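Local coordinates for DUF4442 domain-containing protein (Pseudomonas aeruginosa, PDB 1YOC) that is of unknown function but adopts a hot-dog fold and may act as a PaaI-like acyl-CoA thioesterase, at residues W116-A128 against V135-A147. Numbering follows the deposited sequence.
Sequences WQATGNLVVPVVA and VFRAEITMYVSQA
G120 and V144 pair at the open end of a long antiparallel beta hairpin, strands 120-130 and 133-146, within the curved sheet that wraps helix 63-81 in the hot-dog fold. Paired backbone bonds join G120 to V144, L122 to M142, V124 to I140 and V126 to A138. Close to the turn the regular pattern breaks in a classic beta bulge: V135 and F136 both face A128, whose N still donates to F136 O, while its O is shared between a straight bond from V135 N (175°) and a weak one from F136 N. G120 suits its place because, having no side chain, it accepts a positive phi that brings the CB position up against the preceding carbonyl O.

The face carrying L122, V124, V126, A138, I140 and M142 is apolar, as its burial requires. V124, I140 and M142 reach helix 63-81. L122 CD1 touches V144 CG2 at 3.7 Å, and V124 CG2 meets M142 CG at 4.0 Å. The small CB of A128 leaves room for the F136 ring, approaching CD2 to 3.7 Å.

The other face, with N121, V123, E139, T141, R137 and Y143, is largely exposed, which suits its polar residues; there the beta-branched V123 lays CG1 against the aliphatic CB of E139. The long R137 side chain carries NH2 to a salt bridge with E96 OE1 of strand 86-97. With CG beside its backbone N (chi1 -68°), N121 brings ND2 to the Y143 ring edge, in plane and 3.4 Å from CD1, the amide turned 62° from the ring.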
loop_
_atom_site.group_PDB
_atom_site.type_symbol
_atom_site.label_atom_id
_atom_site.label_comp_id
_atom_site.label_asym_id
_atom_site.label_seq_id
_atom_site.Cartn_x
_atom_site.Cartn_y
_atom_site.Cartn_z
ATOM N N TRP B 116 5.704 3.315 24.584
ATOM C CA TRP B 116 5.459 4.535 23.838
ATOM C C TRP B 116 6.270 5.729 24.290
ATOM O O TRP B 116 6.218 6.784 23.665
ATOM C CB TRP B 116 3.970 4.886 23.879
ATOM C CG TRP B 116 3.110 3.919 23.139
ATOM C CD1 TRP B 116 2.254 3.018 23.670
ATOM C CD2 TRP B 116 3.041 3.763 21.710
ATOM N NE1 TRP B 116 1.630 2.293 22.661
ATOM C CE2 TRP B 116 2.100 2.739 21.447
ATOM C CE3 TRP B 116 3.690 4.384 20.632
ATOM C CZ2 TRP B 116 1.785 2.326 20.156
ATOM C CZ3 TRP B 116 3.378 3.964 19.329
ATOM C CH2 TRP B 116 2.434 2.947 19.110
ATOM N N GLN B 117 6.996 5.578 25.382
ATOM C CA GLN B 117 7.808 6.716 25.817
ATOM C C GLN B 117 9.226 6.606 25.257
ATOM O O GLN B 117 10.014 7.546 25.370
ATOM C CB GLN B 117 7.829 6.809 27.357
ATOM C CG GLN B 117 6.710 7.690 27.929
ATOM C CD GLN B 117 5.331 7.134 27.645
ATOM O OE1 GLN B 117 5.036 5.988 27.999
ATOM N NE2 GLN B 117 4.470 7.937 26.994
ATOM N N ALA B 118 9.543 5.464 24.650
ATOM C CA ALA B 118 10.877 5.230 24.100
ATOM C C ALA B 118 11.127 5.898 22.738
ATOM O O ALA B 118 10.210 6.075 21.935
ATOM C CB ALA B 118 11.144 3.699 24.011
ATOM N N THR B 119 12.370 6.308 22.479
ATOM C CA THR B 119 12.687 6.906 21.179
ATOM C C THR B 119 13.360 5.771 20.402
ATOM O O THR B 119 13.719 4.755 20.980
ATOM C CB THR B 119 13.658 8.127 21.286
ATOM O OG1 THR B 119 14.813 7.758 22.052
ATOM C CG2 THR B 119 12.972 9.324 21.914
ATOM N N GLY B 120 13.542 5.943 19.099
ATOM C CA GLY B 120 14.134 4.877 18.302
ATOM C C GLY B 120 13.017 4.206 17.485
ATOM O O GLY B 120 11.947 4.787 17.288
ATOM N N ASN B 121 13.257 2.974 17.051
ATOM C CA ASN B 121 12.289 2.239 16.248
ATOM C C ASN B 121 11.264 1.529 17.082
ATOM O O ASN B 121 11.619 0.792 17.996
ATOM C CB ASN B 121 13.028 1.208 15.385
ATOM C CG ASN B 121 13.875 1.874 14.336
ATOM O OD1 ASN B 121 15.098 1.630 14.216
ATOM N ND2 ASN B 121 13.247 2.743 13.585
ATOM N N LEU B 122 10.001 1.765 16.786
ATOM C CA LEU B 122 8.906 1.072 17.482
ATOM C C LEU B 122 8.204 0.316 16.353
ATOM O O LEU B 122 7.914 0.903 15.290
ATOM C CB LEU B 122 7.915 2.064 18.119
ATOM C CG LEU B 122 8.492 3.136 19.058
ATOM C CD1 LEU B 122 7.313 3.920 19.748
ATOM C CD2 LEU B 122 9.382 2.475 20.097
ATOM N N VAL B 123 7.936 -0.968 16.568
ATOM C CA VAL B 123 7.294 -1.792 15.544
ATOM C C VAL B 123 5.828 -1.984 15.907
ATOM O O VAL B 123 5.483 -2.659 16.869
ATOM C CB VAL B 123 8.043 -3.164 15.403
ATOM C CG1 VAL B 123 7.472 -3.968 14.231
ATOM C CG2 VAL B 123 9.557 -2.905 15.229
ATOM N N VAL B 124 4.957 -1.362 15.121
ATOM C CA VAL B 124 3.524 -1.426 15.380
ATOM C C VAL B 124 2.837 -2.560 14.605
ATOM O O VAL B 124 2.907 -2.637 13.368
ATOM C CB VAL B 124 2.873 -0.113 14.985
ATOM C CG1 VAL B 124 1.385 -0.170 15.295
ATOM C CG2 VAL B 124 3.592 1.044 15.690
ATOM N N PRO B 125 2.140 -3.454 15.319
ATOM C CA PRO B 125 1.455 -4.566 14.649
ATOM C C PRO B 125 0.026 -4.223 14.238
ATOM O O PRO B 125 -0.673 -3.440 14.901
ATOM C CB PRO B 125 1.458 -5.672 15.726
ATOM C CG PRO B 125 1.189 -4.858 16.987
ATOM C CD PRO B 125 2.105 -3.595 16.786
ATOM N N VAL B 126 -0.405 -4.819 13.138
ATOM C CA VAL B 126 -1.772 -4.631 12.669
ATOM C C VAL B 126 -2.264 -5.969 12.110
ATOM O O VAL B 126 -1.524 -6.680 11.413
ATOM C CB VAL B 126 -1.873 -3.604 11.495
ATOM C CG1 VAL B 126 -3.333 -3.451 11.072
ATOM C CG2 VAL B 126 -1.313 -2.206 11.922
ATOM N N VAL B 127 -3.500 -6.325 12.429
ATOM C CA VAL B 127 -4.096 -7.513 11.829
ATOM C C VAL B 127 -5.418 -7.053 11.196
ATOM O O VAL B 127 -6.165 -6.279 11.798
ATOM C CB VAL B 127 -4.348 -8.622 12.869
ATOM C CG1 VAL B 127 -4.984 -9.844 12.192
ATOM C CG2 VAL B 127 -2.987 -9.052 13.471
ATOM N N ALA B 128 -5.675 -7.477 9.956
ATOM C CA ALA B 128 -6.932 -7.108 9.320
ATOM C C ALA B 128 -7.768 -8.377 9.214
ATOM O O ALA B 128 -7.244 -9.463 8.959
ATOM C CB ALA B 128 -6.717 -6.470 7.905
ATOM N N VAL B 135 -7.092 -12.012 7.667
ATOM C CA VAL B 135 -6.805 -12.146 6.254
ATOM C C VAL B 135 -5.488 -11.447 5.869
ATOM O O VAL B 135 -4.988 -11.637 4.763
ATOM C CB VAL B 135 -7.930 -11.507 5.387
ATOM C CG1 VAL B 135 -9.288 -12.157 5.670
ATOM C CG2 VAL B 135 -7.983 -9.982 5.608
ATOM N N PHE B 136 -4.910 -10.700 6.804
ATOM C CA PHE B 136 -3.725 -9.877 6.521
ATOM C C PHE B 136 -3.044 -9.450 7.811
ATOM O O PHE B 136 -3.723 -9.190 8.818
ATOM C CB PHE B 136 -4.214 -8.639 5.772
ATOM C CG PHE B 136 -3.210 -7.498 5.677
ATOM C CD1 PHE B 136 -2.375 -7.365 4.564
ATOM C CD2 PHE B 136 -3.193 -6.498 6.658
ATOM C CE1 PHE B 136 -1.536 -6.225 4.414
ATOM C CE2 PHE B 136 -2.360 -5.361 6.528
ATOM C CZ PHE B 136 -1.535 -5.234 5.387
ATOM N N ARG B 137 -1.709 -9.369 7.770
ATOM C CA ARG B 137 -0.934 -8.889 8.936
ATOM C C ARG B 137 0.132 -7.924 8.435
ATOM O O ARG B 137 0.673 -8.106 7.351
ATOM C CB ARG B 137 -0.137 -10.003 9.637
ATOM C CG ARG B 137 -0.874 -11.098 10.342
ATOM C CD ARG B 137 0.168 -11.940 11.181
ATOM N NE ARG B 137 1.142 -12.638 10.340
ATOM C CZ ARG B 137 0.990 -13.883 9.879
ATOM N NH1 ARG B 137 -0.087 -14.599 10.184
ATOM N NH2 ARG B 137 1.887 -14.407 9.056
ATOM N N ALA B 138 0.441 -6.919 9.251
ATOM C CA ALA B 138 1.511 -5.987 8.929
ATOM C C ALA B 138 2.241 -5.595 10.217
ATOM O O ALA B 138 1.698 -5.714 11.336
ATOM C CB ALA B 138 0.961 -4.734 8.294
ATOM N N GLU B 139 3.481 -5.153 10.037
ATOM C CA GLU B 139 4.272 -4.583 11.124
ATOM C C GLU B 139 4.842 -3.315 10.477
ATOM O O GLU B 139 5.472 -3.400 9.447
ATOM C CB GLU B 139 5.381 -5.543 11.547
ATOM C CG GLU B 139 4.882 -6.599 12.540
ATOM C CD GLU B 139 5.941 -7.665 12.836
ATOM O OE1 GLU B 139 7.129 -7.458 12.473
ATOM O OE2 GLU B 139 5.566 -8.690 13.436
ATOM N N ILE B 140 4.546 -2.144 11.043
ATOM C CA ILE B 140 5.031 -0.883 10.513
ATOM C C ILE B 140 6.017 -0.321 11.549
ATOM O O ILE B 140 5.679 -0.119 12.708
ATOM C CB ILE B 140 3.868 0.083 10.290
ATOM C CG1 ILE B 140 2.912 -0.507 9.239
ATOM C CG2 ILE B 140 4.427 1.463 9.830
ATOM C CD1 ILE B 140 1.558 0.262 9.098
ATOM N N THR B 141 7.243 -0.098 11.090
ATOM C CA THR B 141 8.303 0.413 11.933
ATOM C C THR B 141 8.306 1.923 11.861
ATOM O O THR B 141 8.459 2.507 10.782
ATOM C CB THR B 141 9.665 -0.132 11.477
ATOM O OG1 THR B 141 9.636 -1.567 11.600
ATOM C CG2 THR B 141 10.786 0.422 12.362
ATOM N N MET B 142 8.071 2.527 13.016
ATOM C CA MET B 142 8.039 3.967 13.177
ATOM C C MET B 142 9.350 4.411 13.810
ATOM O O MET B 142 9.782 3.829 14.823
ATOM C CB MET B 142 6.915 4.366 14.140
ATOM C CG MET B 142 5.547 3.879 13.728
ATOM S SD MET B 142 5.085 4.533 12.078
ATOM C CE MET B 142 3.354 4.062 12.022
ATOM N N TYR B 143 10.015 5.408 13.215
ATOM C CA TYR B 143 11.239 5.919 13.847
ATOM C C TYR B 143 10.784 7.121 14.699
ATOM O O TYR B 143 10.227 8.095 14.174
ATOM C CB TYR B 143 12.271 6.409 12.849
ATOM C CG TYR B 143 13.519 6.867 13.587
ATOM C CD1 TYR B 143 14.358 5.938 14.184
ATOM C CD2 TYR B 143 13.839 8.227 13.714
ATOM C CE1 TYR B 143 15.516 6.352 14.892
ATOM C CE2 TYR B 143 14.986 8.644 14.430
ATOM C CZ TYR B 143 15.817 7.689 15.005
ATOM O OH TYR B 143 17.026 8.027 15.648
ATOM N N VAL B 144 11.011 7.032 16.008
ATOM C CA VAL B 144 10.533 8.054 16.926
ATOM C C VAL B 144 11.726 8.773 17.497
ATOM O O VAL B 144 12.690 8.148 17.915
ATOM C CB VAL B 144 9.711 7.409 18.087
ATOM C CG1 VAL B 144 9.279 8.487 19.111
ATOM C CG2 VAL B 144 8.492 6.681 17.515
ATOM N N SER B 145 11.656 10.093 17.501
ATOM C CA SER B 145 12.759 10.883 18.031
ATOM C C SER B 145 12.275 12.097 18.843
ATOM O O SER B 145 11.202 12.644 18.573
ATOM C CB SER B 145 13.624 11.357 16.870
ATOM O OG SER B 145 12.874 12.214 16.021
ATOM N N GLN B 146 13.055 12.481 19.862
ATOM C CA GLN B 146 12.727 13.668 20.652
ATOM C C GLN B 146 13.052 14.734 19.632
ATOM O O GLN B 146 14.197 14.845 19.184
ATOM C CB GLN B 146 13.655 13.837 21.858
ATOM C CG GLN B 146 13.295 15.036 22.796
ATOM C CD GLN B 146 13.990 16.386 22.448
ATOM O OE1 GLN B 146 14.147 17.250 23.327
ATOM N NE2 GLN B 146 14.394 16.569 21.178
ATOM N N ALA B 147 12.053 15.514 19.252
ATOM C CA ALA B 147 12.274 16.531 18.240
ATOM C C ALA B 147 11.117 17.520 18.185
ATOM O O ALA B 147 11.407 18.740 18.169
ATOM C CB ALA B 147 12.468 15.861 16.871
ATOM O OXT ALA B 147 9.951 17.061 18.137
#